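Local coordinates for DUF3298 domain-containing protein (Pseudomonas aeruginosa, PDB 4E72) that is of unknown function but belongs to the DUF3298 family and is probably made as a lipoprotein of the cell envelope, at residues Leu151-Trp156 against Trp172-Thr177; Tyr191-Ile196 against Tyr201-Leu206; Asp7-Glu12 against Arg92-Gly97; Leu131-Met136 against Glu143-Gln148. All coordinates share one frame; numbering follows the deposited sequence.

Contact 1: Leu151-Trp156 against Trp172-Thr177; sequences LAHKAW and WPFQRT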
# COMPACT_ATOMS: atom_id res chain seq x y z
N LEU A 151 -14.10 4.45 -15.01
CA LEU A 151 -15.31 5.15 -14.57
C LEU A 151 -15.06 5.80 -13.19
O LEU A 151 -15.42 6.97 -13.00
CB LEU A 151 -16.52 4.16 -14.54
CG LEU A 151 -17.87 4.68 -13.98
CD1 LEU A 151 -18.42 5.86 -14.79
CD2 LEU A 151 -18.87 3.54 -13.89
N ALA A 152 -14.39 5.06 -12.27
CA ALA A 152 -13.99 5.54 -10.94
C ALA A 152 -12.98 6.71 -11.05
O ALA A 152 -12.96 7.59 -10.19
CB ALA A 152 -13.39 4.40 -10.14
N HIS A 153 -12.17 6.73 -12.14
CA HIS A 153 -11.26 7.82 -12.44
C HIS A 153 -12.08 9.08 -12.78
O HIS A 153 -11.78 10.16 -12.26
CB HIS A 153 -10.30 7.46 -13.58
CG HIS A 153 -9.27 8.52 -13.87
ND1 HIS A 153 -9.24 9.20 -15.07
CD2 HIS A 153 -8.28 9.00 -13.08
CE1 HIS A 153 -8.24 10.06 -14.99
NE2 HIS A 153 -7.63 9.98 -13.80
N LYS A 154 -13.11 8.91 -13.63
CA LYS A 154 -13.99 10.00 -14.07
C LYS A 154 -14.73 10.59 -12.86
O LYS A 154 -14.79 11.82 -12.74
CB LYS A 154 -14.97 9.53 -15.15
CG LYS A 154 -14.27 9.02 -16.41
CD LYS A 154 -14.40 9.95 -17.59
CE LYS A 154 -14.13 9.24 -18.90
NZ LYS A 154 -15.15 8.19 -19.19
N ALA A 155 -15.19 9.73 -11.92
CA ALA A 155 -15.84 10.17 -10.69
C ALA A 155 -14.85 10.96 -9.82
O ALA A 155 -15.24 11.97 -9.27
CB ALA A 155 -16.40 8.99 -9.93
N TRP A 156 -13.58 10.50 -9.73
CA TRP A 156 -12.50 11.15 -8.97
C TRP A 156 -12.17 12.53 -9.57
O TRP A 156 -11.93 13.47 -8.81
CB TRP A 156 -11.25 10.26 -8.93
CG TRP A 156 -10.08 10.88 -8.23
CD1 TRP A 156 -9.83 10.86 -6.89
CD2 TRP A 156 -9.01 11.62 -8.83
NE1 TRP A 156 -8.69 11.57 -6.61
CE2 TRP A 156 -8.17 12.06 -7.78
CE3 TRP A 156 -8.68 11.97 -10.15
CZ2 TRP A 156 -7.02 12.83 -8.01
CZ3 TRP A 156 -7.55 12.74 -10.38
CH2 TRP A 156 -6.72 13.15 -9.32
N TRP A 172 -2.02 13.94 -17.34
CA TRP A 172 -2.14 12.79 -16.47
C TRP A 172 -3.24 11.87 -16.97
O TRP A 172 -4.33 11.86 -16.41
CB TRP A 172 -2.41 13.24 -15.02
CG TRP A 172 -1.41 14.21 -14.48
CD1 TRP A 172 -1.54 15.57 -14.40
CD2 TRP A 172 -0.12 13.89 -13.94
NE1 TRP A 172 -0.42 16.12 -13.81
CE2 TRP A 172 0.48 15.11 -13.53
CE3 TRP A 172 0.61 12.69 -13.78
CZ2 TRP A 172 1.76 15.16 -12.96
CZ3 TRP A 172 1.88 12.75 -13.21
CH2 TRP A 172 2.43 13.97 -12.80
N PRO A 173 -2.98 11.07 -18.03
CA PRO A 173 -4.03 10.13 -18.47
C PRO A 173 -4.24 9.05 -17.41
O PRO A 173 -3.42 8.89 -16.49
CB PRO A 173 -3.47 9.55 -19.78
CG PRO A 173 -2.00 9.68 -19.67
CD PRO A 173 -1.73 10.89 -18.81
N PHE A 174 -5.35 8.33 -17.51
CA PHE A 174 -5.63 7.22 -16.62
C PHE A 174 -4.54 6.14 -16.81
O PHE A 174 -4.03 5.95 -17.92
CB PHE A 174 -7.05 6.68 -16.86
CG PHE A 174 -7.42 5.56 -15.92
CD1 PHE A 174 -7.38 5.75 -14.54
CD2 PHE A 174 -7.74 4.30 -16.41
CE1 PHE A 174 -7.70 4.70 -13.67
CE2 PHE A 174 -8.04 3.25 -15.53
CZ PHE A 174 -8.05 3.47 -14.17
N GLN A 175 -4.17 5.50 -15.72
CA GLN A 175 -3.13 4.48 -15.65
C GLN A 175 -3.58 3.37 -14.74
O GLN A 175 -4.41 3.62 -13.86
CB GLN A 175 -1.84 5.13 -15.08
CG GLN A 175 -0.53 4.50 -15.54
CD GLN A 175 0.65 4.88 -14.67
OE1 GLN A 175 0.93 6.06 -14.42
NE2 GLN A 175 1.41 3.88 -14.24
N ARG A 176 -3.03 2.15 -14.89
CA ARG A 176 -3.36 1.08 -13.95
C ARG A 176 -2.55 1.31 -12.67
O ARG A 176 -1.59 2.09 -12.67
CB ARG A 176 -3.04 -0.31 -14.53
CG ARG A 176 -3.95 -0.80 -15.66
CD ARG A 176 -3.46 -2.17 -16.10
NE ARG A 176 -4.22 -2.71 -17.22
CZ ARG A 176 -4.19 -3.99 -17.59
NH1 ARG A 176 -3.44 -4.86 -16.92
NH2 ARG A 176 -4.93 -4.41 -18.60
N THR A 177 -2.87 0.58 -11.62
CA THR A 177 -2.11 0.63 -10.38
C THR A 177 -1.93 -0.78 -9.85
O THR A 177 -2.85 -1.56 -9.98
CB THR A 177 -2.76 1.59 -9.33
OG1 THR A 177 -1.91 1.63 -8.18
CG2 THR A 177 -4.20 1.17 -8.92
O HOH W 1 -5.60 12.00 -13.78

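Contact 2: Tyr191-Ile196 against Tyr201-Leu206; sequences YDAYSI and YAHPEL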
# COMPACT_ATOMS: atom_id res chain seq x y z
N TYR A 191 -3.04 5.03 -5.82
CA TYR A 191 -2.01 5.40 -6.78
C TYR A 191 -0.77 5.96 -6.13
O TYR A 191 -0.84 6.71 -5.15
CB TYR A 191 -2.57 6.43 -7.79
CG TYR A 191 -3.43 5.72 -8.80
CD1 TYR A 191 -4.69 5.23 -8.45
CD2 TYR A 191 -2.95 5.43 -10.08
CE1 TYR A 191 -5.46 4.50 -9.35
CE2 TYR A 191 -3.71 4.70 -10.98
CZ TYR A 191 -4.95 4.21 -10.61
OH TYR A 191 -5.69 3.43 -11.47
N ASP A 192 0.37 5.61 -6.70
CA ASP A 192 1.64 6.16 -6.29
C ASP A 192 1.62 7.64 -6.63
O ASP A 192 0.92 8.05 -7.57
CB ASP A 192 2.80 5.44 -6.99
CG ASP A 192 3.14 4.10 -6.35
OD1 ASP A 192 3.36 4.06 -5.10
OD2 ASP A 192 3.25 3.09 -7.10
N ALA A 193 2.34 8.43 -5.86
CA ALA A 193 2.48 9.87 -6.13
C ALA A 193 3.06 10.04 -7.54
O ALA A 193 3.85 9.20 -7.97
CB ALA A 193 3.41 10.49 -5.09
N TYR A 194 2.62 11.06 -8.27
CA TYR A 194 3.14 11.38 -9.59
C TYR A 194 2.81 10.32 -10.66
O TYR A 194 3.57 10.20 -11.61
CB TYR A 194 4.68 11.58 -9.48
CG TYR A 194 5.26 12.59 -10.44
CD1 TYR A 194 4.97 13.95 -10.32
CD2 TYR A 194 6.17 12.20 -11.42
CE1 TYR A 194 5.56 14.89 -11.16
CE2 TYR A 194 6.79 13.14 -12.24
CZ TYR A 194 6.46 14.48 -12.13
OH TYR A 194 7.00 15.39 -12.99
N SER A 195 1.68 9.59 -10.55
CA SER A 195 1.32 8.62 -11.59
C SER A 195 0.10 9.10 -12.38
O SER A 195 0.12 9.00 -13.60
CB SER A 195 1.06 7.23 -11.00
OG SER A 195 0.06 7.29 -10.00
N ILE A 196 -0.97 9.59 -11.69
CA ILE A 196 -2.19 10.12 -12.29
C ILE A 196 -2.46 11.56 -11.81
O ILE A 196 -3.51 12.14 -12.15
CB ILE A 196 -3.44 9.19 -12.08
CG1 ILE A 196 -3.75 8.94 -10.57
CG2 ILE A 196 -3.33 7.90 -12.93
CD1 ILE A 196 -5.21 8.59 -10.25
N TYR A 201 -1.50 16.27 -4.93
CA TYR A 201 -2.69 15.41 -4.76
C TYR A 201 -2.35 14.13 -3.95
O TYR A 201 -3.22 13.28 -3.76
CB TYR A 201 -3.29 15.03 -6.13
CG TYR A 201 -3.95 16.19 -6.83
CD1 TYR A 201 -3.20 17.11 -7.55
CD2 TYR A 201 -5.33 16.39 -6.75
CE1 TYR A 201 -3.79 18.21 -8.18
CE2 TYR A 201 -5.93 17.50 -7.35
CZ TYR A 201 -5.17 18.40 -8.08
OH TYR A 201 -5.76 19.47 -8.70
N ALA A 202 -1.09 14.01 -3.47
CA ALA A 202 -0.55 12.91 -2.67
C ALA A 202 -0.76 11.55 -3.37
O ALA A 202 -0.29 11.35 -4.49
CB ALA A 202 -1.18 12.91 -1.27
N HIS A 203 -1.51 10.64 -2.72
CA HIS A 203 -1.75 9.29 -3.23
C HIS A 203 -3.23 9.15 -3.56
O HIS A 203 -3.99 8.79 -2.66
CB HIS A 203 -1.27 8.26 -2.20
CG HIS A 203 0.21 8.26 -2.02
ND1 HIS A 203 0.81 8.83 -0.90
CD2 HIS A 203 1.19 7.83 -2.86
CE1 HIS A 203 2.11 8.72 -1.10
NE2 HIS A 203 2.38 8.09 -2.24
N PRO A 204 -3.67 9.48 -4.82
CA PRO A 204 -5.10 9.42 -5.13
C PRO A 204 -5.73 8.04 -4.89
O PRO A 204 -5.11 7.00 -5.15
CB PRO A 204 -5.17 9.79 -6.62
CG PRO A 204 -3.91 10.52 -6.90
CD PRO A 204 -2.88 9.93 -5.99
N GLU A 205 -6.95 8.06 -4.35
CA GLU A 205 -7.74 6.86 -4.08
C GLU A 205 -8.99 6.85 -4.92
O GLU A 205 -9.84 7.74 -4.78
CB GLU A 205 -8.11 6.70 -2.59
CG GLU A 205 -6.97 6.20 -1.73
CD GLU A 205 -7.30 5.86 -0.28
OE1 GLU A 205 -8.49 5.78 0.07
OE2 GLU A 205 -6.34 5.66 0.50
N LEU A 206 -9.07 5.86 -5.82
CA LEU A 206 -10.23 5.62 -6.67
C LEU A 206 -11.11 4.60 -5.99
O LEU A 206 -10.58 3.66 -5.37
CB LEU A 206 -9.78 5.12 -8.06
CG LEU A 206 -9.70 6.15 -9.20
CD1 LEU A 206 -8.79 7.32 -8.87
CD2 LEU A 206 -9.22 5.48 -10.46
O HOH W 2 0.05 12.09 -7.04

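Contact 3: Asp7-Glu12 against Arg92-Gly97; sequences DPLPTE and REQHDG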
# COMPACT_ATOMS: atom_id res chain seq x y z
N ASP A 7 -14.27 -12.63 13.85
CA ASP A 7 -13.65 -11.85 14.91
C ASP A 7 -12.39 -11.22 14.35
O ASP A 7 -11.71 -11.87 13.56
CB ASP A 7 -13.31 -12.73 16.12
CG ASP A 7 -14.50 -13.38 16.78
OD1 ASP A 7 -15.38 -12.64 17.27
OD2 ASP A 7 -14.53 -14.63 16.84
N PRO A 8 -12.03 -9.97 14.74
CA PRO A 8 -10.79 -9.38 14.22
C PRO A 8 -9.56 -10.02 14.85
O PRO A 8 -9.60 -10.43 16.01
CB PRO A 8 -10.91 -7.90 14.61
CG PRO A 8 -11.76 -7.91 15.83
CD PRO A 8 -12.72 -9.04 15.67
N LEU A 9 -8.46 -10.09 14.08
CA LEU A 9 -7.20 -10.62 14.60
C LEU A 9 -6.55 -9.61 15.53
O LEU A 9 -6.30 -8.48 15.09
CB LEU A 9 -6.20 -10.96 13.48
CG LEU A 9 -6.38 -12.20 12.64
CD1 LEU A 9 -5.35 -12.21 11.54
CD2 LEU A 9 -6.25 -13.48 13.47
N PRO A 10 -6.24 -9.96 16.80
CA PRO A 10 -5.49 -9.03 17.65
C PRO A 10 -4.06 -8.88 17.10
O PRO A 10 -3.54 -9.81 16.47
CB PRO A 10 -5.50 -9.68 19.04
CG PRO A 10 -6.35 -10.91 18.91
CD PRO A 10 -6.42 -11.26 17.47
N THR A 11 -3.44 -7.73 17.30
CA THR A 11 -2.10 -7.50 16.76
C THR A 11 -1.16 -6.75 17.74
O THR A 11 -1.62 -5.95 18.57
CB THR A 11 -2.19 -6.78 15.41
OG1 THR A 11 -0.87 -6.51 14.97
CG2 THR A 11 -3.01 -5.48 15.47
N GLU A 12 0.15 -7.02 17.61
CA GLU A 12 1.19 -6.36 18.40
C GLU A 12 1.99 -5.40 17.48
O GLU A 12 2.50 -5.82 16.44
CB GLU A 12 2.11 -7.40 19.10
CG GLU A 12 3.31 -6.82 19.86
CD GLU A 12 3.05 -5.89 21.04
OE1 GLU A 12 2.09 -6.13 21.80
OE2 GLU A 12 3.84 -4.94 21.22
N ARG A 92 -5.47 -1.56 7.81
CA ARG A 92 -6.42 -0.58 7.31
C ARG A 92 -7.82 -1.06 7.69
O ARG A 92 -8.62 -0.26 8.16
CB ARG A 92 -6.26 -0.37 5.78
CG ARG A 92 -7.29 0.64 5.25
CD ARG A 92 -6.91 1.27 3.95
NE ARG A 92 -8.04 2.04 3.42
CZ ARG A 92 -7.95 3.03 2.55
NH1 ARG A 92 -6.76 3.42 2.10
NH2 ARG A 92 -9.04 3.64 2.12
N GLU A 93 -8.13 -2.36 7.47
CA GLU A 93 -9.45 -2.93 7.79
C GLU A 93 -9.41 -4.41 8.05
O GLU A 93 -8.53 -5.12 7.54
CB GLU A 93 -10.45 -2.68 6.65
CG GLU A 93 -11.20 -1.36 6.72
CD GLU A 93 -11.63 -0.81 5.38
OE1 GLU A 93 -12.47 -1.46 4.72
OE2 GLU A 93 -11.13 0.27 4.99
N GLN A 94 -10.39 -4.90 8.81
CA GLN A 94 -10.64 -6.31 9.06
C GLN A 94 -12.12 -6.54 8.90
O GLN A 94 -12.91 -5.89 9.59
CB GLN A 94 -10.16 -6.75 10.45
CG GLN A 94 -8.66 -6.85 10.52
CD GLN A 94 -8.20 -7.64 11.70
OE1 GLN A 94 -8.38 -8.86 11.75
NE2 GLN A 94 -7.57 -6.98 12.64
N HIS A 95 -12.50 -7.40 7.93
CA HIS A 95 -13.90 -7.75 7.66
C HIS A 95 -13.98 -9.04 6.89
O HIS A 95 -13.15 -9.30 6.01
CB HIS A 95 -14.66 -6.63 6.90
CG HIS A 95 -14.20 -6.42 5.49
ND1 HIS A 95 -14.83 -7.05 4.42
CD2 HIS A 95 -13.17 -5.66 5.01
CE1 HIS A 95 -14.17 -6.67 3.34
NE2 HIS A 95 -13.16 -5.83 3.64
N ASP A 96 -14.98 -9.85 7.23
CA ASP A 96 -15.39 -11.10 6.58
C ASP A 96 -14.24 -12.10 6.40
O ASP A 96 -14.18 -12.81 5.39
CB ASP A 96 -16.05 -10.74 5.21
CG ASP A 96 -17.28 -9.84 5.34
OD1 ASP A 96 -18.25 -10.25 6.02
OD2 ASP A 96 -17.27 -8.72 4.77
N GLY A 97 -13.34 -12.15 7.38
CA GLY A 97 -12.18 -13.03 7.35
C GLY A 97 -10.98 -12.48 6.58
O GLY A 97 -9.98 -13.17 6.44

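Contact 4: Leu131-Met136 against Glu143-Gln148; sequences LSLQDM and EAFWKQ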
# COMPACT_ATOMS: atom_id res chain seq x y z
N LEU A 131 -4.06 -12.30 -1.47
CA LEU A 131 -4.75 -12.27 -2.76
C LEU A 131 -4.14 -11.23 -3.70
O LEU A 131 -3.97 -10.06 -3.33
CB LEU A 131 -6.25 -11.97 -2.58
CG LEU A 131 -7.02 -12.80 -1.55
CD1 LEU A 131 -8.34 -12.15 -1.24
CD2 LEU A 131 -7.21 -14.26 -2.02
N SER A 132 -3.78 -11.68 -4.89
CA SER A 132 -3.30 -10.85 -6.00
C SER A 132 -4.56 -10.36 -6.75
O SER A 132 -5.68 -10.85 -6.47
CB SER A 132 -2.39 -11.67 -6.91
OG SER A 132 -3.10 -12.80 -7.39
N LEU A 133 -4.42 -9.42 -7.70
CA LEU A 133 -5.58 -8.97 -8.47
C LEU A 133 -6.20 -10.16 -9.20
O LEU A 133 -7.42 -10.29 -9.22
CB LEU A 133 -5.25 -7.84 -9.47
CG LEU A 133 -6.46 -7.25 -10.27
CD1 LEU A 133 -7.58 -6.69 -9.34
CD2 LEU A 133 -6.00 -6.19 -11.26
N GLN A 134 -5.35 -11.06 -9.72
CA GLN A 134 -5.75 -12.27 -10.44
C GLN A 134 -6.64 -13.16 -9.55
O GLN A 134 -7.68 -13.63 -10.01
CB GLN A 134 -4.49 -13.04 -10.94
CG GLN A 134 -4.80 -14.31 -11.77
CD GLN A 134 -5.40 -13.99 -13.13
OE1 GLN A 134 -4.69 -13.65 -14.08
NE2 GLN A 134 -6.72 -14.08 -13.23
N ASP A 135 -6.25 -13.36 -8.28
CA ASP A 135 -7.02 -14.16 -7.31
C ASP A 135 -8.37 -13.51 -6.94
O ASP A 135 -9.24 -14.22 -6.47
CB ASP A 135 -6.21 -14.37 -6.02
CG ASP A 135 -4.90 -15.10 -6.20
OD1 ASP A 135 -4.85 -16.06 -7.01
OD2 ASP A 135 -3.91 -14.73 -5.50
N MSE A 136 -8.54 -12.20 -7.13
CA MSE A 136 -9.81 -11.54 -6.77
C MSE A 136 -10.84 -11.55 -7.89
O MSE A 136 -12.02 -11.27 -7.64
CB MSE A 136 -9.58 -10.09 -6.34
CG MSE A 136 -8.64 -9.90 -5.15
SE MSE A 136 -8.18 -8.00 -5.10
CE MSE A 136 -6.54 -8.06 -4.02
N GLU A 143 -9.74 -6.99 -18.02
CA GLU A 143 -10.11 -5.91 -18.94
C GLU A 143 -11.38 -5.20 -18.44
O GLU A 143 -11.35 -3.97 -18.27
CB GLU A 143 -10.35 -6.48 -20.35
N ALA A 144 -12.45 -5.97 -18.09
CA ALA A 144 -13.70 -5.41 -17.53
C ALA A 144 -13.45 -4.66 -16.20
O ALA A 144 -14.09 -3.63 -15.96
CB ALA A 144 -14.72 -6.52 -17.32
N PHE A 145 -12.52 -5.14 -15.36
CA PHE A 145 -12.16 -4.46 -14.10
C PHE A 145 -11.56 -3.07 -14.36
O PHE A 145 -11.97 -2.09 -13.73
CB PHE A 145 -11.18 -5.31 -13.27
CG PHE A 145 -10.71 -4.66 -11.99
CD1 PHE A 145 -11.50 -4.69 -10.84
CD2 PHE A 145 -9.46 -4.04 -11.92
CE1 PHE A 145 -11.05 -4.13 -9.65
CE2 PHE A 145 -9.02 -3.46 -10.74
CZ PHE A 145 -9.83 -3.50 -9.61
N TRP A 146 -10.61 -2.97 -15.31
CA TRP A 146 -9.98 -1.68 -15.55
C TRP A 146 -10.93 -0.73 -16.28
O TRP A 146 -10.78 0.48 -16.12
CB TRP A 146 -8.61 -1.81 -16.23
CG TRP A 146 -7.61 -2.50 -15.34
CD1 TRP A 146 -7.18 -3.79 -15.45
CD2 TRP A 146 -7.03 -1.98 -14.13
NE1 TRP A 146 -6.31 -4.09 -14.43
CE2 TRP A 146 -6.23 -3.01 -13.58
CE3 TRP A 146 -7.09 -0.75 -13.47
CZ2 TRP A 146 -5.49 -2.83 -12.41
CZ3 TRP A 146 -6.40 -0.58 -12.28
CH2 TRP A 146 -5.60 -1.61 -11.77
N LYS A 147 -11.98 -1.26 -16.95
CA LYS A 147 -13.02 -0.44 -17.56
C LYS A 147 -13.83 0.25 -16.47
O LYS A 147 -14.15 1.42 -16.63
CB LYS A 147 -13.95 -1.25 -18.49
CG LYS A 147 -13.27 -1.68 -19.79
CD LYS A 147 -13.22 -0.60 -20.86
CE LYS A 147 -12.71 -1.15 -22.19
NZ LYS A 147 -13.68 -2.09 -22.83
N GLN A 148 -14.11 -0.45 -15.34
CA GLN A 148 -14.81 0.10 -14.17
C GLN A 148 -13.92 1.07 -13.41
O GLN A 148 -14.42 2.03 -12.82
CB GLN A 148 -15.33 -1.00 -13.23
CG GLN A 148 -16.34 -1.96 -13.88
CD GLN A 148 -17.46 -1.25 -14.60
OE1 GLN A 148 -18.22 -0.50 -14.00
NE2 GLN A 148 -17.55 -1.44 -15.91

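Contact 1: Leu151-Trp156 against Trp172-Thr177
With CG anti to the backbone N in both residues (chi1 near 180° in each), the imidazole of His153 leaves helix 142-159 and the phenyl of Phe174 leaves the loop so that the two side chains run alongside each other, pointing opposite ways. Their closest atoms, His153 CG and Phe174 CD1, are 3.4 Å apart. The planes are inclined at 39° and the centroids lie 5.0 Å apart, an oblique aromatic pair and neither a parallel stack nor a T-shape. What settles over the imidazole face is the root of the phenylalanine: Phe174 CB stands 4.1 Å from the centroid of the His153 ring, 23° off its normal, a CH-pi contact displaced toward the rim. Phe174 CD1 also reaches back to His153 CB, at 3.5 Å.

The contact lies within the DUF3298 region, where the loop between helix 166-171 and strand 179-181 runs beside the long helix. Leu206 of strand 205-208 packs against the Phe174 ring and the CB of His153, and Ala149 and Glu150 of the helix add to the packing around Phe174.

A water in the plane of the imidazole ties its outer edge to the loop. It lies 2.9 Å from His153 NE2, which helps fix the rotation of the ring, and at the same distance it donates to Trp172 O, the carbonyl of the first residue to leave helical geometry after helix 166-171.

Contact 2: Tyr191-Ile196 against Tyr201-Leu206
Tyr191 meets the segment 201-206 through both its backbone and its ring, and Pro204 and His203 supply much of the surface it packs against. Its amide donates a hydrogen bond to the proline carbonyl, with Tyr191 N 2.9 Å from Pro204 O and the nitrogen nearly in line with the C=O. Alongside this bond Tyr191 CB rests 3.9 Å from Pro204 CD. Farther out, Tyr191 CE1 meets Leu206 CD2, the leucine methyl coming at a slant to the ring.

Pro204 is held from its other end by Ile196. The CG1 branch of Ile196 lies between its backbone N and carbonyl carbon (chi1 58°), which carries CD1 back to within 3.8 Å of Pro204 CB and also over one face of the Tyr191 ring. Leu206 CD1 adds to this apolar cluster, and Trp156 of helix 142-159 packs against both Pro204 and Leu206.

His203 turns its imidazole edge to the incoming chain: Tyr191 O lies in the ring plane, 3.3 Å from His203 CD2. The same carbonyl receives a CA-H...O contact from His203. Beyond it, residues Asp192 to Ser195 form a type II beta turn, reinforced by a 2.7 Å hydrogen bond from Ser195 OG to Asp192 O.

The loop ends joining strands 187-190 and 205-208 are thus paired by one direct amide bond, a water that bridges Tyr194 N and Ala202 O, weak C-H...O contacts and apolar packing. His203 NE2 is buried with no polar partner in the model, so the imidazole meets this loop through its carbon edge and by packing.

Contact 3: Asp7-Glu12 against Arg92-Gly97
Leu9 and Gln94 cross at about a right angle, and the glutamine amide is bonded to the leucine backbone rather than to its side chain. Both ends of that amide are used. Gln94 OE1 accepts from Leu9 N at 2.6 Å, the donor standing somewhat out of the plane of the side-chain carbonyl. Gln94 NE2 donates to Leu9 O at 3.1 Å. This second bond is almost straight, at 176°, and keeps the acceptor in the amide plane. A two-bond ring of this kind imitates the pairing of a neighbouring strand and fixes the rotation of the carboxamide. The reach comes from a side chain extended beyond CG (chi2 -163°). Pro8 flanks the site, its CA 3.5 Å from Gln94 OE1, while Leu9 CB lies equally near that oxygen.

The amide pairing joins the N-terminal segment that leads into edge strand 12-19 to the end of strand 84-95 in the six-stranded mixed sheet, with strand 30-37 lying between these two in the strand order. Val99 of the adjacent strand 98-108 touches both Leu9 and Gln94, and Arg125, just past strand 115-124, packs on Leu9 and binds Asp7 O.

Contact 4: Leu131-Met136 against Glu143-Gln148
Leu133 lays one methyl over a face of the Phe145 ring and turns the other to the indole of Trp146, so that a single branched side chain joins the short helix 133-136 to the long helix 142-159 of the DUF3298 region. The first methyl makes a CH-pi contact: Leu133 CD1 is 4.0 Å from the Phe145 centroid and 20° off the ring normal, displaced toward the rim near CE2 and CZ. The second, Leu133 CD2, approaches Trp146 CZ2 obliquely at 3.6 Å. With its CG turned away from the backbone nitrogen, the leucine fork projects toward the long helix.

The two aromatic residues also pack on each other. Phe145 CD2 sits 3.8 Å above the centre of the Trp146 ring, whereas Trp146 CE2 lies at the edge of the phenyl, close to its plane. Leu189 of strand 187-190 touches both side chains, Ile208 and Ile216 touch Phe145, and Trp146 NE1 is hydrogen-bonded to Glu142 OE2.

At its start the short, weakly bonded helix carries a capping box. Ser132 occupies the N-cap, and its OG accepts a weak bond from Asp135 N. The reciprocal bond is much straighter, with Ser132 N donating to Asp135 OD2 over 3.1 Å at 177°, on the anti side of the carboxylate and 29° out of its plane.

Contacts 1, 2 and 4 form one continuous region within the DUF3298 range, while contact 3 lies apart on the large mixed sheet. Contacts 1 and 2, with centres about 10 Å apart, meet where Tyr191 OH lies 2.7 Å from Gln175 O, probably a hydrogen bond. Contacts 1 and 4 share helix 142-159, and Trp146 CH2 of contact 4 packs 3.3 Å from Thr177 O of contact 1. Contact 3 is on the opposite side of the chain's centre from contact 2, about 26 Å between centres, yet their segments are linked by a salt bridge of 2.8 Å between Arg92 NH1 and Glu205 OE2. Contacts 3 and 4 come no nearer than about 8 Å between nearest atoms.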